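PDB 2AUS: pseudouridine synthase from Pyrococcus abyssi, which probably isomerises uridine to pseudouridine in RNA, as expected of an archaeal Cbf5 enzyme of the TruB family. Local coordinates for residues A267-V271 with P272-K276; I253-K256 with D257-A261; P55-S59 with H60-A64. All blocks are in the same frame, centred on the assembly; numbering follows the deposited sequence.

Contact 1. Residues A267-V271 with P272-K276; sequences ANLTV and PGIVK
A short 3-10 turn of the PUA domain, Val-271 to Gly-273, links strand 269-270 to strand 274-278, and two successive carbonyls hold it. Thr-270 O receives Gly-273 N at 3.0 Å, and Val-271 O receives Ile-274 N at 3.0 Å with an N-H...O angle of 162°. Both donors sit well above the carbonyl planes. Pro-272, with no N-H to give, fits the first turn; its CD comes 3.4 Å from Thr-270 OG1, the two side chains meeting at about a right angle. Leu-269, with CG anti to its backbone N (chi1 175°), crosses Ile-274 just as squarely, CD2 lying 4.2 Å from Ile-274 CG1. The far end of the isoleucine, CD1, rests 3.9 Å from Val-271 CA. This apolar group continues into Ile-253, which both Leu-269 and Ile-274 touch. Shortening Ile-274 to an alanine is likely to leave Leu-269 CD2 and Val-271 CA without this neighbour and to open a gap next to Ile-253. Farther on, Val-275 and Lys-276 both face Trp-254 as a classic beta bulge. Gly-273 suits the tight turn: a CB there would stand only 3.5 Å from Leu-269 CD1.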
loop_
_atom_site.group_PDB
_atom_site.type_symbol
_atom_site.label_atom_id
_atom_site.label_comp_id
_atom_site.label_asym_id
_atom_site.label_seq_id
_atom_site.Cartn_x
_atom_site.Cartn_y
_atom_site.Cartn_z
ATOM N N ALA A 267 13.698 38.619 22.152
ATOM C CA ALA A 267 13.146 39.970 22.106
ATOM C C ALA A 267 12.374 40.236 20.822
ATOM O O ALA A 267 12.529 39.523 19.829
ATOM C CB ALA A 267 14.260 40.991 22.242
ATOM N N ASN A 268 11.520 41.252 20.852
ATOM C CA ASN A 268 10.781 41.632 19.661
ATOM C C ASN A 268 11.718 42.548 18.892
ATOM O O ASN A 268 12.651 43.099 19.465
ATOM C CB ASN A 268 9.497 42.382 20.016
ATOM C CG ASN A 268 8.400 41.461 20.490
ATOM O OD1 ASN A 268 8.227 40.364 19.961
ATOM N ND2 ASN A 268 7.638 41.908 21.485
ATOM N N LEU A 269 11.478 42.719 17.599
ATOM C CA LEU A 269 12.344 43.579 16.795
ATOM C C LEU A 269 11.979 45.047 16.949
ATOM O O LEU A 269 10.818 45.426 16.808
ATOM C CB LEU A 269 12.244 43.192 15.315
ATOM C CG LEU A 269 13.001 44.076 14.320
ATOM C CD1 LEU A 269 14.493 43.960 14.572
ATOM C CD2 LEU A 269 12.654 43.658 12.894
ATOM N N THR A 270 12.974 45.878 17.232
ATOM C CA THR A 270 12.728 47.303 17.364
ATOM C C THR A 270 13.233 47.988 16.102
ATOM O O THR A 270 14.121 47.478 15.418
ATOM C CB THR A 270 13.440 47.897 18.601
ATOM O OG1 THR A 270 14.855 47.712 18.482
ATOM C CG2 THR A 270 12.957 47.205 19.873
ATOM N N VAL A 271 12.649 49.140 15.803
ATOM C CA VAL A 271 12.994 49.936 14.628
ATOM C C VAL A 271 14.490 50.180 14.418
ATOM O O VAL A 271 14.987 50.095 13.293
ATOM C CB VAL A 271 12.254 51.304 14.684
ATOM C CG1 VAL A 271 12.673 52.195 13.516
ATOM C CG2 VAL A 271 10.746 51.061 14.671
ATOM N N PRO A 272 15.226 50.499 15.494
ATOM C CA PRO A 272 16.670 50.757 15.409
ATOM C C PRO A 272 17.491 49.591 14.853
ATOM O O PRO A 272 18.626 49.779 14.422
ATOM C CB PRO A 272 17.051 51.066 16.860
ATOM C CG PRO A 272 15.798 51.654 17.421
ATOM C CD PRO A 272 14.736 50.739 16.865
ATOM N N GLY A 273 16.923 48.390 14.880
ATOM C CA GLY A 273 17.639 47.231 14.379
ATOM C C GLY A 273 17.429 46.966 12.897
ATOM O O GLY A 273 18.091 46.105 12.316
ATOM N N ILE A 274 16.521 47.713 12.279
ATOM C CA ILE A 274 16.213 47.538 10.862
ATOM C C ILE A 274 17.220 48.203 9.923
ATOM O O ILE A 274 17.553 49.374 10.082
ATOM C CB ILE A 274 14.815 48.093 10.553
ATOM C CG1 ILE A 274 13.783 47.388 11.440
ATOM C CG2 ILE A 274 14.497 47.930 9.075
ATOM C CD1 ILE A 274 12.387 47.957 11.325
ATOM N N VAL A 275 17.701 47.448 8.943
ATOM C CA VAL A 275 18.655 47.974 7.971
ATOM C C VAL A 275 17.905 48.358 6.692
ATOM O O VAL A 275 18.064 49.457 6.169
ATOM C CB VAL A 275 19.737 46.928 7.639
ATOM C CG1 VAL A 275 20.564 47.388 6.436
ATOM C CG2 VAL A 275 20.637 46.718 8.859
ATOM N N LYS A 276 17.087 47.437 6.203
ATOM C CA LYS A 276 16.302 47.662 5.000
ATOM C C LYS A 276 15.082 46.746 5.070
ATOM O O LYS A 276 15.074 45.768 5.826
ATOM C CB LYS A 276 17.144 47.339 3.764
ATOM C CG LYS A 276 17.726 45.945 3.785
ATOM C CD LYS A 276 18.844 45.782 2.767
ATOM C CE LYS A 276 19.389 44.368 2.800
ATOM N NZ LYS A 276 20.505 44.196 1.840
#

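Contact 2. Residues I253-K256 with D257-A261; sequences IWIK and DSAVA
Ile-255 packs against the first turn of helix 257-264, its CG1 3.7 Å from Val-260 CG2. Its CD1 reaches Ala-259 CB and comes 3.6 Å from the backbone N of Val-260. The reach follows from chi1 of 65°, which sets CG1 between backbone N and carbonyl carbon and turns that branch toward the helix. Next to it the carbonyl of Lys-256, the N-cap residue, meets two N-H groups. Val-260 N bonds to Lys-256 O at 3.1 Å, lying in the carbonyl plane; the bond from Ala-259 N is weak. Val-260 CG2 also rests on this oxygen, at 3.2 Å. A water donates to Ile-255 O (2.6 Å) and to Asp-257 OD2 (2.8 Å), bridging the strand end to the first helical residue. The Asp-257 carboxylate is fixed further by Thr-27 OG1 on OD2 and by Asn-28 N on OD1. Farther out, Ile-255 also touches Ile-289 and Leu-269, and Tyr-330 lies against Val-260. The axes of the short segments stand at 99°, 8.1 Å apart at their closest, where an inner strand of the PUA domain's sheet, 252-255, gives way to helix 257-264.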
loop_
_atom_site.group_PDB
_atom_site.type_symbol
_atom_site.label_atom_id
_atom_site.label_comp_id
_atom_site.label_asym_id
_atom_site.label_seq_id
_atom_site.Cartn_x
_atom_site.Cartn_y
_atom_site.Cartn_z
ATOM N N ILE A 253 12.149 41.927 6.380
ATOM C CA ILE A 253 12.792 43.017 7.107
ATOM C C ILE A 253 14.190 42.503 7.436
ATOM O O ILE A 253 14.343 41.484 8.106
ATOM C CB ILE A 253 12.052 43.353 8.423
ATOM C CG1 ILE A 253 10.625 43.811 8.106
ATOM C CG2 ILE A 253 12.811 44.465 9.190
ATOM C CD1 ILE A 253 9.764 44.048 9.336
ATOM N N TRP A 254 15.203 43.197 6.935
ATOM C CA TRP A 254 16.591 42.820 7.149
ATOM C C TRP A 254 17.160 43.589 8.341
ATOM O O TRP A 254 17.060 44.812 8.415
ATOM C CB TRP A 254 17.390 43.106 5.875
ATOM C CG TRP A 254 17.084 42.149 4.755
ATOM C CD1 TRP A 254 17.755 40.994 4.462
ATOM C CD2 TRP A 254 16.068 42.292 3.743
ATOM N NE1 TRP A 254 17.229 40.418 3.333
ATOM C CE2 TRP A 254 16.189 41.188 2.873
ATOM C CE3 TRP A 254 15.061 43.245 3.496
ATOM C CZ2 TRP A 254 15.353 41.009 1.750
ATOM C CZ3 TRP A 254 14.225 43.075 2.381
ATOM C CH2 TRP A 254 14.376 41.955 1.525
ATOM N N ILE A 255 17.769 42.876 9.277
ATOM C CA ILE A 255 18.276 43.537 10.467
ATOM C C ILE A 255 19.766 43.442 10.720
ATOM O O ILE A 255 20.456 42.578 10.174
ATOM C CB ILE A 255 17.528 43.023 11.708
ATOM C CG1 ILE A 255 17.838 41.537 11.929
ATOM C CG2 ILE A 255 16.026 43.224 11.504
ATOM C CD1 ILE A 255 17.258 40.966 13.198
ATOM N N LYS A 256 20.254 44.360 11.551
ATOM C CA LYS A 256 21.666 44.420 11.912
ATOM C C LYS A 256 22.048 43.179 12.694
ATOM O O LYS A 256 21.192 42.546 13.310
ATOM C CB LYS A 256 21.936 45.652 12.785
ATOM C CG LYS A 256 21.450 46.949 12.200
ATOM C CD LYS A 256 21.722 48.127 13.131
ATOM C CE LYS A 256 21.123 49.406 12.560
ATOM N NZ LYS A 256 21.462 50.613 13.371
ATOM N N ASP A 257 23.334 42.836 12.671
ATOM C CA ASP A 257 23.829 41.670 13.408
ATOM C C ASP A 257 23.451 41.731 14.896
ATOM O O ASP A 257 23.045 40.725 15.480
ATOM C CB ASP A 257 25.353 41.567 13.289
ATOM C CG ASP A 257 25.818 41.170 11.890
ATOM O OD1 ASP A 257 27.049 41.021 11.695
ATOM O OD2 ASP A 257 24.970 41.000 10.987
ATOM N N SER A 258 23.582 42.905 15.506
ATOM C CA SER A 258 23.255 43.058 16.929
ATOM C C SER A 258 21.785 42.802 17.212
ATOM O O SER A 258 21.436 42.257 18.261
ATOM C CB SER A 258 23.626 44.459 17.422
ATOM O OG SER A 258 22.895 45.453 16.726
ATOM N N ALA A 259 20.920 43.196 16.282
ATOM C CA ALA A 259 19.489 42.987 16.455
ATOM C C ALA A 259 19.183 41.503 16.290
ATOM O O ALA A 259 18.230 40.989 16.864
ATOM C CB ALA A 259 18.708 43.807 15.444
ATOM N N VAL A 260 20.001 40.804 15.513
ATOM C CA VAL A 260 19.787 39.375 15.324
ATOM C C VAL A 260 19.948 38.664 16.668
ATOM O O VAL A 260 19.153 37.796 17.021
ATOM C CB VAL A 260 20.793 38.763 14.331
ATOM C CG1 VAL A 260 20.568 37.259 14.252
ATOM C CG2 VAL A 260 20.627 39.388 12.951
ATOM N N ALA A 261 20.981 39.039 17.413
ATOM C CA ALA A 261 21.247 38.431 18.710
ATOM C C ALA A 261 20.071 38.658 19.656
ATOM O O ALA A 261 19.607 37.729 20.327
ATOM C CB ALA A 261 22.529 39.015 19.315
HETATM O O HOH W 1 22.346 40.750 10.041
#

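Contact 3. Residues P55-S59 with H60-A64; sequences PGPTS and HEVVA
Thr-58 N donates at 2.9 Å, with an N-H...O angle of 164°, to Glu-61 OE1, which accepts through its anti lone pair. In return Glu-61 N donates to Thr-58 OG1 at 3.1 Å, so the two residues form a capping box at the start of helix 59-69. Thr-58 OG1 can take this bond because chi1 of 64° places it between backbone N and carbonyl carbon, facing the helix end. Glu-61, extended past CG, slants across Thr-58, its CG close to Thr-58 OG1. The Lys-Pro-x-Gly sequence that begins at Lys-53 is consistent with a conserved motif of the TruB family. Within it Gly-56 takes a backbone shape (phi 122°) that calls for glycine. Ser-59 opens the helix, and the helical bonds begin: Val-62 N to Thr-58 O at 3.0 Å and Val-63 N to Ser-59 O at 2.9 Å. Ser-59 OG bonds Leu-81 O, and Lys-53 NZ bonds Pro-57 O, tying the cap to its surroundings. Val-62, packed on Leu-51 and Leu-89, also touches the proline before the cap: the side chains of Pro-57 and Val-62 cross at a slant, CG to CG2 3.7 Å.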
loop_
_atom_site.group_PDB
_atom_site.type_symbol
_atom_site.label_atom_id
_atom_site.label_comp_id
_atom_site.label_asym_id
_atom_site.label_seq_id
_atom_site.Cartn_x
_atom_site.Cartn_y
_atom_site.Cartn_z
ATOM N N PRO A 55 0.199 9.362 -4.000
ATOM C CA PRO A 55 -1.201 9.169 -3.606
ATOM C C PRO A 55 -1.292 7.941 -2.703
ATOM O O PRO A 55 -0.506 7.000 -2.844
ATOM C CB PRO A 55 -1.904 8.952 -4.939
ATOM C CG PRO A 55 -0.867 8.214 -5.731
ATOM C CD PRO A 55 0.404 8.995 -5.413
ATOM N N GLY A 56 -2.239 7.952 -1.770
ATOM C CA GLY A 56 -2.397 6.818 -0.874
ATOM C C GLY A 56 -2.276 7.206 0.584
ATOM O O GLY A 56 -3.283 7.337 1.288
ATOM N N PRO A 57 -1.048 7.403 1.076
ATOM C CA PRO A 57 -0.847 7.784 2.476
ATOM C C PRO A 57 -1.355 9.189 2.780
ATOM O O PRO A 57 -1.602 9.984 1.875
ATOM C CB PRO A 57 0.667 7.670 2.644
ATOM C CG PRO A 57 1.182 7.998 1.272
ATOM C CD PRO A 57 0.241 7.233 0.383
ATOM N N THR A 58 -1.531 9.482 4.063
ATOM C CA THR A 58 -1.966 10.807 4.463
ATOM C C THR A 58 -0.686 11.640 4.525
ATOM O O THR A 58 0.420 11.096 4.470
ATOM C CB THR A 58 -2.627 10.801 5.860
ATOM O OG1 THR A 58 -1.659 10.411 6.837
ATOM C CG2 THR A 58 -3.799 9.824 5.897
ATOM N N SER A 59 -0.829 12.954 4.630
ATOM C CA SER A 59 0.342 13.813 4.699
ATOM C C SER A 59 1.124 13.524 5.966
ATOM O O SER A 59 2.359 13.504 5.955
ATOM C CB SER A 59 -0.077 15.278 4.651
ATOM O OG SER A 59 -0.504 15.604 3.342
ATOM N N HIS A 60 0.398 13.284 7.055
ATOM C CA HIS A 60 1.013 12.977 8.342
ATOM C C HIS A 60 1.889 11.740 8.210
ATOM O O HIS A 60 3.023 11.719 8.685
ATOM C CB HIS A 60 -0.063 12.714 9.396
ATOM C CG HIS A 60 0.486 12.384 10.749
ATOM N ND1 HIS A 60 0.953 13.348 11.619
ATOM C CD2 HIS A 60 0.668 11.196 11.371
ATOM C CE1 HIS A 60 1.397 12.767 12.718
ATOM N NE2 HIS A 60 1.236 11.462 12.594
ATOM N N GLU A 61 1.354 10.706 7.567
ATOM C CA GLU A 61 2.098 9.468 7.382
ATOM C C GLU A 61 3.343 9.692 6.535
ATOM O O GLU A 61 4.392 9.109 6.804
ATOM C CB GLU A 61 1.207 8.406 6.735
ATOM C CG GLU A 61 -0.044 8.099 7.540
ATOM C CD GLU A 61 -0.879 6.987 6.936
ATOM O OE1 GLU A 61 -1.277 7.103 5.752
ATOM O OE2 GLU A 61 -1.132 5.994 7.655
ATOM N N VAL A 62 3.223 10.535 5.510
ATOM C CA VAL A 62 4.352 10.848 4.633
ATOM C C VAL A 62 5.463 11.538 5.436
ATOM O O VAL A 62 6.648 11.243 5.269
ATOM C CB VAL A 62 3.907 11.762 3.476
ATOM C CG1 VAL A 62 5.116 12.271 2.704
ATOM C CG2 VAL A 62 2.987 10.991 2.556
ATOM N N VAL A 63 5.076 12.460 6.314
ATOM C CA VAL A 63 6.054 13.155 7.137
ATOM C C VAL A 63 6.725 12.139 8.071
ATOM O O VAL A 63 7.939 12.191 8.289
ATOM C CB VAL A 63 5.392 14.272 7.967
ATOM C CG1 VAL A 63 6.405 14.894 8.908
ATOM C CG2 VAL A 63 4.835 15.337 7.036
ATOM N N ALA A 64 5.934 11.213 8.613
ATOM C CA ALA A 64 6.479 10.192 9.500
ATOM C C ALA A 64 7.559 9.409 8.748
ATOM O O ALA A 64 8.611 9.110 9.303
ATOM C CB ALA A 64 5.366 9.244 9.972
#

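How the contacts relate
Contacts 1 and 2 belong to the PUA domain, with centres 7 Å apart, and share its sheet: strands 252-255 and 274-278 are neighbours, and Val-275 N probably bonds Trp-254 O at 2.8 Å. Contact 3 stands about 40 Å from contact 1 between centres and about 38 Å from contact 2, outside that sheet, in the passage from strand 47-53 to helix 59-69. Contact 1 is largely buried and combines aliphatic packing with turn bonds; contacts 2 and 3 are partly buried, contact 2 with a water joining Ile-255 O to the Asp-257 carboxylate. Contacts 2 and 3 both begin a helix, but contact 2 lacks the reciprocal side-chain bonds of contact 3.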